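Local coordinates for protein Hydrogenase/urease maturation factor HypB (PDB 4LPS) that is a GTPase with low intrinsic activity that binds nickel or zinc and is required for nickel insertion into [NiFe] hydrogenase and for maturation of urease, at residues A[42-47]-A[115-120]; A[69-74]-A[227-232]; A[199-204]-A[208-213]. All coordinates share one frame; numbering follows the deposited sequence.

Contact 1: A[42-47]-A[115-120]; sequences LKEGLY and GAFDLL
The ring of Phe-117 reaches out from helix 110-122 and ends against two aliphatic groups, the CG methylene of Glu-44 and the CD1 methyl of Leu-46. Both lie at the far end of the ring, on neighbouring carbons: CZ of Phe-117 is 3.6 Å from CG of Glu-44, and CE2 of Phe-117 is 3.6 Å from CD1 of Leu-46. Each approaches obliquely, so the contact is van der Waals packing rather than a stack. The reach depends on the first torsion of Phe-117, which at -171° sets CG opposite the backbone N and sends the ring off the helix; the nearest CA atoms, those of Glu-44 and Phe-117, are still 10.4 Å apart.

Leu-46 and Phe-117 point at each other from opposite directions, and one methyl of the leucine, CD1, does the touching. Glu-44 is used differently. Its chain bends at chi2 (-87°), which turns the carboxylate aside, and it is the CG methylene that touches the ring; the carboxylate plane stands 78° from that of the ring. Between the two contributors Gly-45, with a positive phi, ends helix 29-43 in a Schellman motif. Glu-44 and Leu-46, on either side of this glycine, both direct their CB atoms at helix 110-122.

Leu-46 and Phe-117 are buried and Glu-44 is partly exposed, with Leu-126 from the loop after helix 110-122 touching all three side chains. A salt bridge from Asp-118 to Arg-40 joins helix 110-122 to helix 29-43 itself. On the inner side of helix 110-122, Ala-116 and Leu-120 rest on strand 74-80, while the chain beyond Leu-46 enters strand 47-52 of the parallel sheet.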
loop_
_atom_site.group_PDB
_atom_site.type_symbol
_atom_site.label_atom_id
_atom_site.label_comp_id
_atom_site.label_asym_id
_atom_site.label_seq_id
_atom_site.Cartn_x
_atom_site.Cartn_y
_atom_site.Cartn_z
ATOM N N LEU A 42 -3.619 -16.450 -3.933
ATOM C CA LEU A 42 -4.774 -17.180 -3.429
ATOM C C LEU A 42 -4.374 -18.590 -3.003
ATOM O O LEU A 42 -4.878 -19.113 -2.010
ATOM C CB LEU A 42 -5.878 -17.221 -4.489
ATOM C CG LEU A 42 -6.358 -15.843 -4.968
ATOM C CD1 LEU A 42 -7.482 -15.958 -5.993
ATOM C CD2 LEU A 42 -6.782 -14.967 -3.795
ATOM N N LYS A 43 -3.479 -19.201 -3.772
ATOM C CA LYS A 43 -2.943 -20.516 -3.441
ATOM C C LYS A 43 -2.292 -20.505 -2.061
ATOM O O LYS A 43 -2.444 -21.445 -1.281
ATOM C CB LYS A 43 -1.927 -20.954 -4.493
ATOM C CG LYS A 43 -1.651 -22.446 -4.518
ATOM C CD LYS A 43 -1.026 -22.850 -5.846
ATOM C CE LYS A 43 -1.957 -22.556 -7.013
ATOM N NZ LYS A 43 -1.292 -22.780 -8.328
ATOM N N GLU A 44 -1.556 -19.437 -1.774
ATOM C CA GLU A 44 -0.861 -19.296 -0.501
ATOM C C GLU A 44 -1.767 -18.717 0.579
ATOM O O GLU A 44 -1.328 -18.494 1.709
ATOM C CB GLU A 44 0.378 -18.416 -0.670
ATOM C CG GLU A 44 1.422 -19.008 -1.597
ATOM C CD GLU A 44 2.374 -19.932 -0.874
ATOM O OE1 GLU A 44 3.196 -20.583 -1.549
ATOM O OE2 GLU A 44 2.307 -20.003 0.373
ATOM N N GLY A 45 -3.024 -18.463 0.223
ATOM C CA GLY A 45 -3.984 -17.898 1.152
ATOM C C GLY A 45 -3.572 -16.530 1.660
ATOM O O GLY A 45 -3.699 -16.233 2.848
ATOM N N LEU A 46 -3.084 -15.690 0.752
ATOM C CA LEU A 46 -2.646 -14.347 1.107
ATOM C C LEU A 46 -3.625 -13.275 0.649
ATOM O O LEU A 46 -4.099 -13.296 -0.490
ATOM C CB LEU A 46 -1.266 -14.057 0.512
ATOM C CG LEU A 46 -0.140 -15.036 0.842
ATOM C CD1 LEU A 46 1.040 -14.817 -0.084
ATOM C CD2 LEU A 46 0.283 -14.872 2.293
ATOM N N TYR A 47 -3.919 -12.334 1.542
ATOM C CA TYR A 47 -4.632 -11.122 1.164
ATOM C C TYR A 47 -3.595 -10.049 0.863
ATOM O O TYR A 47 -2.845 -9.633 1.746
ATOM C CB TYR A 47 -5.592 -10.667 2.265
ATOM C CG TYR A 47 -6.661 -9.711 1.781
ATOM C CD1 TYR A 47 -7.751 -10.173 1.057
ATOM C CD2 TYR A 47 -6.580 -8.349 2.044
ATOM C CE1 TYR A 47 -8.731 -9.310 0.609
ATOM C CE2 TYR A 47 -7.557 -7.476 1.596
ATOM C CZ TYR A 47 -8.629 -7.963 0.880
ATOM O OH TYR A 47 -9.604 -7.099 0.433
ATOM N N GLY A 115 10.004 -12.852 -7.912
ATOM C CA GLY A 115 11.266 -13.157 -7.262
ATOM C C GLY A 115 11.194 -13.003 -5.757
ATOM O O GLY A 115 11.623 -13.883 -5.014
ATOM N N ALA A 116 10.649 -11.875 -5.312
ATOM C CA ALA A 116 10.494 -11.603 -3.888
ATOM C C ALA A 116 9.527 -12.596 -3.247
ATOM O O ALA A 116 9.747 -13.055 -2.125
ATOM C CB ALA A 116 10.012 -10.174 -3.671
ATOM N N PHE A 117 8.462 -12.918 -3.974
ATOM C CA PHE A 117 7.463 -13.889 -3.535
ATOM C C PHE A 117 8.095 -15.258 -3.284
ATOM O O PHE A 117 7.834 -15.893 -2.261
ATOM C CB PHE A 117 6.354 -13.996 -4.587
ATOM C CG PHE A 117 5.157 -14.802 -4.153
ATOM C CD1 PHE A 117 5.066 -16.154 -4.448
ATOM C CD2 PHE A 117 4.104 -14.195 -3.484
ATOM C CE1 PHE A 117 3.959 -16.891 -4.062
ATOM C CE2 PHE A 117 2.994 -14.925 -3.097
ATOM C CZ PHE A 117 2.921 -16.276 -3.388
ATOM N N ASP A 118 8.907 -15.716 -4.232
ATOM C CA ASP A 118 9.572 -17.009 -4.116
ATOM C C ASP A 118 10.494 -17.082 -2.898
ATOM O O ASP A 118 10.516 -18.091 -2.189
ATOM C CB ASP A 118 10.360 -17.314 -5.390
ATOM C CG ASP A 118 9.463 -17.632 -6.568
ATOM O OD1 ASP A 118 8.249 -17.831 -6.353
ATOM O OD2 ASP A 118 9.968 -17.682 -7.712
ATOM N N LEU A 119 11.262 -16.021 -2.666
ATOM C CA LEU A 119 12.139 -15.950 -1.497
ATOM C C LEU A 119 11.345 -16.013 -0.200
ATOM O O LEU A 119 11.671 -16.791 0.699
ATOM C CB LEU A 119 12.977 -14.667 -1.516
ATOM C CG LEU A 119 14.036 -14.489 -2.606
ATOM C CD1 LEU A 119 14.624 -13.095 -2.531
ATOM C CD2 LEU A 119 15.138 -15.525 -2.468
ATOM N N LEU A 120 10.308 -15.187 -0.108
ATOM C CA LEU A 120 9.453 -15.149 1.072
ATOM C C LEU A 120 8.777 -16.494 1.310
ATOM O O LEU A 120 8.571 -16.902 2.454
ATOM C CB LEU A 120 8.406 -14.044 0.935
ATOM C CG LEU A 120 8.936 -12.617 1.098
ATOM C CD1 LEU A 120 7.864 -11.607 0.740
ATOM C CD2 LEU A 120 9.421 -12.396 2.521
#

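Contact 2: A[69-74]-A[227-232]; sequences FKDFKF and FLLEKK
Asp-71 and Phe-72, at the end of a tight turn, meet Leu-228 and Leu-229 on helix 218-234. The turn is type I, running from Phe-69 to Phe-72 and closed by a backbone hydrogen bond of 2.9 Å from Phe-72 N to Phe-69 O. Asp-71 sits at its third position. With chi1 at 60°, its CG lies between the backbone N and the carbonyl carbon, and the carboxylate swings out to the helix, where OD2 comes within 3.5 Å of CD1 of Leu-229. The two side chains cross at about a right angle. A methyl group gives this oxygen no polar partner; its charge is met by Lys-225, one turn earlier on the same helix, in a salt bridge.

Phe-72 follows and supplies the apolar half of the contact. Its ring projects opposite the backbone N (chi1 -169°) and slants across Leu-228, bringing CZ of Phe-72 to 3.6 Å from CD1 of Leu-228. The other leucine approaches a different part of the ring: CD2 of Leu-229 lies at the edge, near the ring plane, 4.3 Å from CD1 of Phe-72. Leu-229 is therefore shared, one methyl directed to the aspartate and the other lying beside the phenylalanine as well as 3.9 Å from the backbone O of Asp-71. At Lys-73 the backbone is hydrogen-bonded to Asp-130 and Phe-131, leading into strand 74-80.

The loop carrying these residues links helix 59-66 to that strand. Phe-131 of strand 131-135 meets the Phe-72 ring and also touches Leu-229, and Leu-228 packs on Leu-49 of strand 47-52. The turn and helix 218-234 are in this way held against each other over two adjacent strands of the central sheet.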
loop_
_atom_site.group_PDB
_atom_site.type_symbol
_atom_site.label_atom_id
_atom_site.label_comp_id
_atom_site.label_asym_id
_atom_site.label_seq_id
_atom_site.Cartn_x
_atom_site.Cartn_y
_atom_site.Cartn_z
ATOM N N PHE A 69 0.557 -4.768 15.991
ATOM C CA PHE A 69 -0.692 -5.496 16.190
ATOM C C PHE A 69 -0.475 -6.981 15.914
ATOM O O PHE A 69 -0.242 -7.391 14.775
ATOM C CB PHE A 69 -1.802 -4.930 15.304
ATOM C CG PHE A 69 -2.135 -3.494 15.598
ATOM C CD1 PHE A 69 -2.786 -3.149 16.774
ATOM C CD2 PHE A 69 -1.812 -2.491 14.697
ATOM C CE1 PHE A 69 -3.095 -1.828 17.053
ATOM C CE2 PHE A 69 -2.121 -1.170 14.967
ATOM C CZ PHE A 69 -2.763 -0.839 16.147
ATOM N N LYS A 70 -0.544 -7.778 16.976
ATOM C CA LYS A 70 -0.196 -9.190 16.905
ATOM C C LYS A 70 -1.224 -9.986 16.110
ATOM O O LYS A 70 -0.910 -11.042 15.550
ATOM C CB LYS A 70 -0.042 -9.755 18.319
ATOM C CG LYS A 70 1.161 -9.173 19.053
ATOM C CD LYS A 70 2.392 -9.208 18.161
ATOM C CE LYS A 70 2.965 -7.813 17.932
ATOM N NZ LYS A 70 4.175 -7.861 17.063
ATOM N N ASP A 71 -2.445 -9.463 16.040
ATOM C CA ASP A 71 -3.492 -10.087 15.240
ATOM C C ASP A 71 -3.377 -9.702 13.767
ATOM O O ASP A 71 -4.196 -10.119 12.947
ATOM C CB ASP A 71 -4.876 -9.709 15.776
ATOM C CG ASP A 71 -5.126 -8.212 15.745
ATOM O OD1 ASP A 71 -4.145 -7.441 15.795
ATOM O OD2 ASP A 71 -6.304 -7.802 15.665
ATOM N N PHE A 72 -2.354 -8.923 13.430
ATOM C CA PHE A 72 -2.138 -8.521 12.046
ATOM C C PHE A 72 -0.836 -9.124 11.534
ATOM O O PHE A 72 0.247 -8.571 11.744
ATOM C CB PHE A 72 -2.117 -6.997 11.921
ATOM C CG PHE A 72 -2.151 -6.504 10.505
ATOM C CD1 PHE A 72 -3.259 -6.737 9.704
ATOM C CD2 PHE A 72 -1.080 -5.802 9.977
ATOM C CE1 PHE A 72 -3.295 -6.282 8.398
ATOM C CE2 PHE A 72 -1.106 -5.343 8.672
ATOM C CZ PHE A 72 -2.216 -5.583 7.881
ATOM N N LYS A 73 -0.961 -10.261 10.857
ATOM C CA LYS A 73 0.184 -11.057 10.437
ATOM C C LYS A 73 0.501 -10.817 8.970
ATOM O O LYS A 73 -0.295 -11.159 8.093
ATOM C CB LYS A 73 -0.088 -12.543 10.668
ATOM C CG LYS A 73 -0.467 -12.893 12.095
ATOM C CD LYS A 73 -1.067 -14.286 12.157
ATOM C CE LYS A 73 -1.688 -14.552 13.516
ATOM N NZ LYS A 73 -2.431 -15.844 13.539
ATOM N N PHE A 74 1.658 -10.223 8.702
ATOM C CA PHE A 74 2.021 -9.870 7.337
ATOM C C PHE A 74 3.519 -9.937 7.069
ATOM O O PHE A 74 4.335 -9.891 7.991
ATOM C CB PHE A 74 1.501 -8.467 7.007
ATOM C CG PHE A 74 2.216 -7.367 7.737
ATOM C CD1 PHE A 74 1.898 -7.073 9.053
ATOM C CD2 PHE A 74 3.203 -6.624 7.108
ATOM C CE1 PHE A 74 2.547 -6.060 9.731
ATOM C CE2 PHE A 74 3.860 -5.609 7.780
ATOM C CZ PHE A 74 3.532 -5.326 9.093
ATOM N N PHE A 227 -10.079 -2.516 9.678
ATOM C CA PHE A 227 -10.610 -2.374 8.329
ATOM C C PHE A 227 -10.017 -3.416 7.389
ATOM O O PHE A 227 -10.738 -4.072 6.637
ATOM C CB PHE A 227 -10.329 -0.960 7.809
ATOM C CG PHE A 227 -10.571 -0.788 6.337
ATOM C CD1 PHE A 227 -11.861 -0.708 5.835
ATOM C CD2 PHE A 227 -9.503 -0.683 5.458
ATOM C CE1 PHE A 227 -12.082 -0.545 4.480
ATOM C CE2 PHE A 227 -9.715 -0.518 4.101
ATOM C CZ PHE A 227 -11.008 -0.448 3.612
ATOM N N LEU A 228 -8.699 -3.571 7.446
ATOM C CA LEU A 228 -8.004 -4.540 6.609
ATOM C C LEU A 228 -8.422 -5.964 6.951
ATOM O O LEU A 228 -8.596 -6.799 6.062
ATOM C CB LEU A 228 -6.492 -4.383 6.760
ATOM C CG LEU A 228 -5.880 -3.086 6.222
ATOM C CD1 LEU A 228 -4.373 -3.093 6.409
ATOM C CD2 LEU A 228 -6.229 -2.886 4.754
ATOM N N LEU A 229 -8.574 -6.231 8.246
ATOM C CA LEU A 229 -8.978 -7.546 8.728
ATOM C C LEU A 229 -10.361 -7.912 8.205
ATOM O O LEU A 229 -10.611 -9.059 7.833
ATOM C CB LEU A 229 -8.967 -7.587 10.259
ATOM C CG LEU A 229 -7.610 -7.736 10.950
ATOM C CD1 LEU A 229 -7.786 -7.833 12.458
ATOM C CD2 LEU A 229 -6.867 -8.954 10.418
ATOM N N GLU A 230 -11.259 -6.933 8.189
ATOM C CA GLU A 230 -12.615 -7.166 7.714
ATOM C C GLU A 230 -12.629 -7.356 6.200
ATOM O O GLU A 230 -13.411 -8.148 5.671
ATOM C CB GLU A 230 -13.531 -6.009 8.122
ATOM C CG GLU A 230 -14.881 -5.991 7.414
ATOM C CD GLU A 230 -15.750 -7.189 7.764
ATOM O OE1 GLU A 230 -15.486 -7.855 8.790
ATOM O OE2 GLU A 230 -16.704 -7.469 7.005
ATOM N N LYS A 231 -11.757 -6.632 5.504
ATOM C CA LYS A 231 -11.666 -6.752 4.053
ATOM C C LYS A 231 -11.193 -8.146 3.651
ATOM O O LYS A 231 -11.703 -8.721 2.688
ATOM C CB LYS A 231 -10.750 -5.668 3.483
ATOM C CG LYS A 231 -11.481 -4.346 3.279
ATOM C CD LYS A 231 -12.655 -4.552 2.328
ATOM C CE LYS A 231 -13.505 -3.305 2.196
ATOM N NZ LYS A 231 -14.535 -3.269 3.270
ATOM N N LYS A 232 -10.218 -8.681 4.382
ATOM C CA LYS A 232 -9.774 -10.052 4.154
ATOM C C LYS A 232 -10.904 -11.028 4.443
ATOM O O LYS A 232 -11.083 -12.016 3.730
ATOM C CB LYS A 232 -8.561 -10.397 5.020
ATOM C CG LYS A 232 -8.154 -11.861 4.907
ATOM C CD LYS A 232 -6.891 -12.185 5.682
ATOM C CE LYS A 232 -6.606 -13.680 5.620
ATOM N NZ LYS A 232 -5.738 -14.033 4.455
#

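Contact 3: A[199-204]-A[208-213]; sequences EDMQKL and APIFLM
Met-201 overlaps the end of the Ile-210 side chain, with its CB and CG both 3.9 Å from the same methyl, CD1 of Ile-210. That methyl is presented by an extended isoleucine: chi2 of 178° carries CD1 straight out from the strand towards the helix, and the two side chains cross at a slant. The rest of the methionine does not continue along Ile-210. Bends at chi2 (-58°) and chi3 (-61°) fold it round through the sulfur, so that its terminal methyl arrives at a second residue, where CE of Met-201 is 4.0 Å from CB of Ala-208. One curled side chain therefore serves two positions, its base packing on the isoleucine and its tip on the alanine. Both are apolar van der Waals contacts.

The two partners are two residues apart, and the CB of each is directed at the helix, whereas that of the intervening Pro-209 points the other way, where its ring touches Phe-227 of helix 218-234. The nearest CA atoms, those of Met-201 and Ala-208, are 7.7 Å apart. On the helix itself, a salt bridge joins NZ of Lys-203 to OD1 of Asp-200 at 3.5 Å, and the same carboxylate oxygen accepts a hydrogen bond from Gln-196. Met-201 also touches Val-179 of the adjoining strand and Phe-173 of helix 170-174.

Strands 178-182 and 210-212 run parallel, with helix 194-204 between them in the chain and packed on one side of the sheet. This is a beta-alpha-beta crossover, the repeating connection of P-loop NTPase folds, and here it adds the outermost strand on one margin of the HypB G-domain.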
loop_
_atom_site.group_PDB
_atom_site.type_symbol
_atom_site.label_atom_id
_atom_site.label_comp_id
_atom_site.label_asym_id
_atom_site.label_seq_id
_atom_site.Cartn_x
_atom_site.Cartn_y
_atom_site.Cartn_z
ATOM N N GLU A 199 -14.077 16.104 -1.026
ATOM C CA GLU A 199 -14.908 16.549 -2.137
ATOM C C GLU A 199 -14.321 16.122 -3.476
ATOM O O GLU A 199 -15.058 15.779 -4.403
ATOM C CB GLU A 199 -15.080 18.067 -2.095
ATOM C CG GLU A 199 -15.982 18.553 -0.970
ATOM C CD GLU A 199 -15.776 20.021 -0.652
ATOM O OE1 GLU A 199 -16.246 20.470 0.416
ATOM O OE2 GLU A 199 -15.148 20.724 -1.472
ATOM N N ASP A 200 -12.997 16.168 -3.579
ATOM C CA ASP A 200 -12.303 15.714 -4.780
ATOM C C ASP A 200 -12.493 14.218 -4.991
ATOM O O ASP A 200 -12.729 13.762 -6.112
ATOM C CB ASP A 200 -10.817 16.052 -4.700
ATOM C CG ASP A 200 -10.541 17.516 -4.958
ATOM O OD1 ASP A 200 -11.491 18.251 -5.303
ATOM O OD2 ASP A 200 -9.369 17.930 -4.823
ATOM N N MET A 201 -12.376 13.454 -3.911
ATOM C CA MET A 201 -12.603 12.014 -3.980
ATOM C C MET A 201 -14.064 11.712 -4.277
ATOM O O MET A 201 -14.379 10.692 -4.893
ATOM C CB MET A 201 -12.179 11.319 -2.684
ATOM C CG MET A 201 -10.679 11.142 -2.525
ATOM S SD MET A 201 -9.965 10.201 -3.889
ATOM C CE MET A 201 -10.840 8.644 -3.743
ATOM N N GLN A 202 -14.955 12.588 -3.822
ATOM C CA GLN A 202 -16.378 12.436 -4.104
ATOM C C GLN A 202 -16.648 12.451 -5.607
ATOM O O GLN A 202 -17.487 11.702 -6.105
ATOM C CB GLN A 202 -17.179 13.546 -3.421
ATOM C CG GLN A 202 -17.486 13.281 -1.956
ATOM C CD GLN A 202 -18.415 12.105 -1.746
ATOM O OE1 GLN A 202 -18.252 11.337 -0.797
ATOM N NE2 GLN A 202 -19.402 11.962 -2.624
ATOM N N LYS A 203 -15.931 13.313 -6.322
ATOM C CA LYS A 203 -16.046 13.408 -7.775
ATOM C C LYS A 203 -15.398 12.216 -8.480
ATOM O O LYS A 203 -15.949 11.672 -9.438
ATOM C CB LYS A 203 -15.437 14.722 -8.272
ATOM C CG LYS A 203 -16.071 15.968 -7.646
ATOM C CD LYS A 203 -15.816 17.219 -8.484
ATOM C CE LYS A 203 -14.500 17.887 -8.115
ATOM N NZ LYS A 203 -14.617 18.700 -6.871
ATOM N N LEU A 204 -14.221 11.821 -8.004
ATOM C CA LEU A 204 -13.418 10.801 -8.671
ATOM C C LEU A 204 -13.913 9.390 -8.382
ATOM O O LEU A 204 -14.181 8.616 -9.302
ATOM C CB LEU A 204 -11.952 10.920 -8.246
ATOM C CG LEU A 204 -10.964 11.520 -9.245
ATOM C CD1 LEU A 204 -11.519 12.798 -9.842
ATOM C CD2 LEU A 204 -9.626 11.778 -8.571
ATOM N N ALA A 208 -14.831 4.944 -2.454
ATOM C CA ALA A 208 -13.589 4.712 -1.722
ATOM C C ALA A 208 -13.608 5.421 -0.371
ATOM O O ALA A 208 -13.838 6.632 -0.302
ATOM C CB ALA A 208 -12.396 5.173 -2.542
ATOM N N PRO A 209 -13.362 4.668 0.711
ATOM C CA PRO A 209 -13.303 5.244 2.058
ATOM C C PRO A 209 -12.046 6.083 2.266
ATOM O O PRO A 209 -11.028 5.829 1.623
ATOM C CB PRO A 209 -13.299 4.009 2.964
ATOM C CG PRO A 209 -12.687 2.936 2.123
ATOM C CD PRO A 209 -13.188 3.204 0.730
ATOM N N ILE A 210 -12.128 7.084 3.136
ATOM C CA ILE A 210 -10.982 7.932 3.442
ATOM C C ILE A 210 -10.632 7.824 4.924
ATOM O O ILE A 210 -11.510 7.908 5.787
ATOM C CB ILE A 210 -11.252 9.412 3.074
ATOM C CG1 ILE A 210 -11.718 9.521 1.618
ATOM C CG2 ILE A 210 -10.009 10.257 3.288
ATOM C CD1 ILE A 210 -12.049 10.940 1.173
ATOM N N PHE A 211 -9.350 7.635 5.216
ATOM C CA PHE A 211 -8.894 7.486 6.594
ATOM C C PHE A 211 -7.942 8.602 7.001
ATOM O O PHE A 211 -6.990 8.905 6.283
ATOM C CB PHE A 211 -8.198 6.136 6.783
ATOM C CG PHE A 211 -9.109 4.952 6.630
ATOM C CD1 PHE A 211 -9.273 4.342 5.394
ATOM C CD2 PHE A 211 -9.801 4.449 7.720
ATOM C CE1 PHE A 211 -10.110 3.254 5.249
ATOM C CE2 PHE A 211 -10.640 3.358 7.582
ATOM C CZ PHE A 211 -10.794 2.760 6.343
ATOM N N LEU A 212 -8.203 9.203 8.157
ATOM C CA LEU A 212 -7.243 10.098 8.787
ATOM C C LEU A 212 -6.295 9.265 9.634
ATOM O O LEU A 212 -6.728 8.526 10.516
ATOM C CB LEU A 212 -7.950 11.150 9.644
ATOM C CG LEU A 212 -8.554 12.353 8.921
ATOM C CD1 LEU A 212 -9.530 13.086 9.830
ATOM C CD2 LEU A 212 -7.456 13.295 8.446
ATOM N N MET A 213 -5.001 9.372 9.359
ATOM C CA MET A 213 -4.021 8.550 10.051
ATOM C C MET A 213 -2.839 9.376 10.525
ATOM O O MET A 213 -2.348 10.246 9.810
ATOM C CB MET A 213 -3.536 7.417 9.142
ATOM C CG MET A 213 -2.276 6.718 9.644
ATOM S SD MET A 213 -1.832 5.236 8.721
ATOM C CE MET A 213 -3.405 4.379 8.697
#

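Contacts 1 and 2 have centres about 17 Å apart, and their segments meet where strand 47-52 begins: Tyr-47 of segment 42-47 packs on Lys-232 of segment 227-232, with Tyr-47 CD1 3.7 Å from Lys-232 CA. Contacts 2 and 3, about 22 Å apart between centres, adjoin through Phe-227 of segment 227-232 and Phe-211 of segment 208-213, with Phe-227 CG 3.6 Å from Phe-211 CZ. Helix 218-234, which carries one half of contact 2, thus touches segments of both other contacts, whereas contacts 1 and 3 lie on opposite sides of the chain's centre, about 30 Å apart between centres. All three lie away from the GDP pocket and the magnesium and nickel sites.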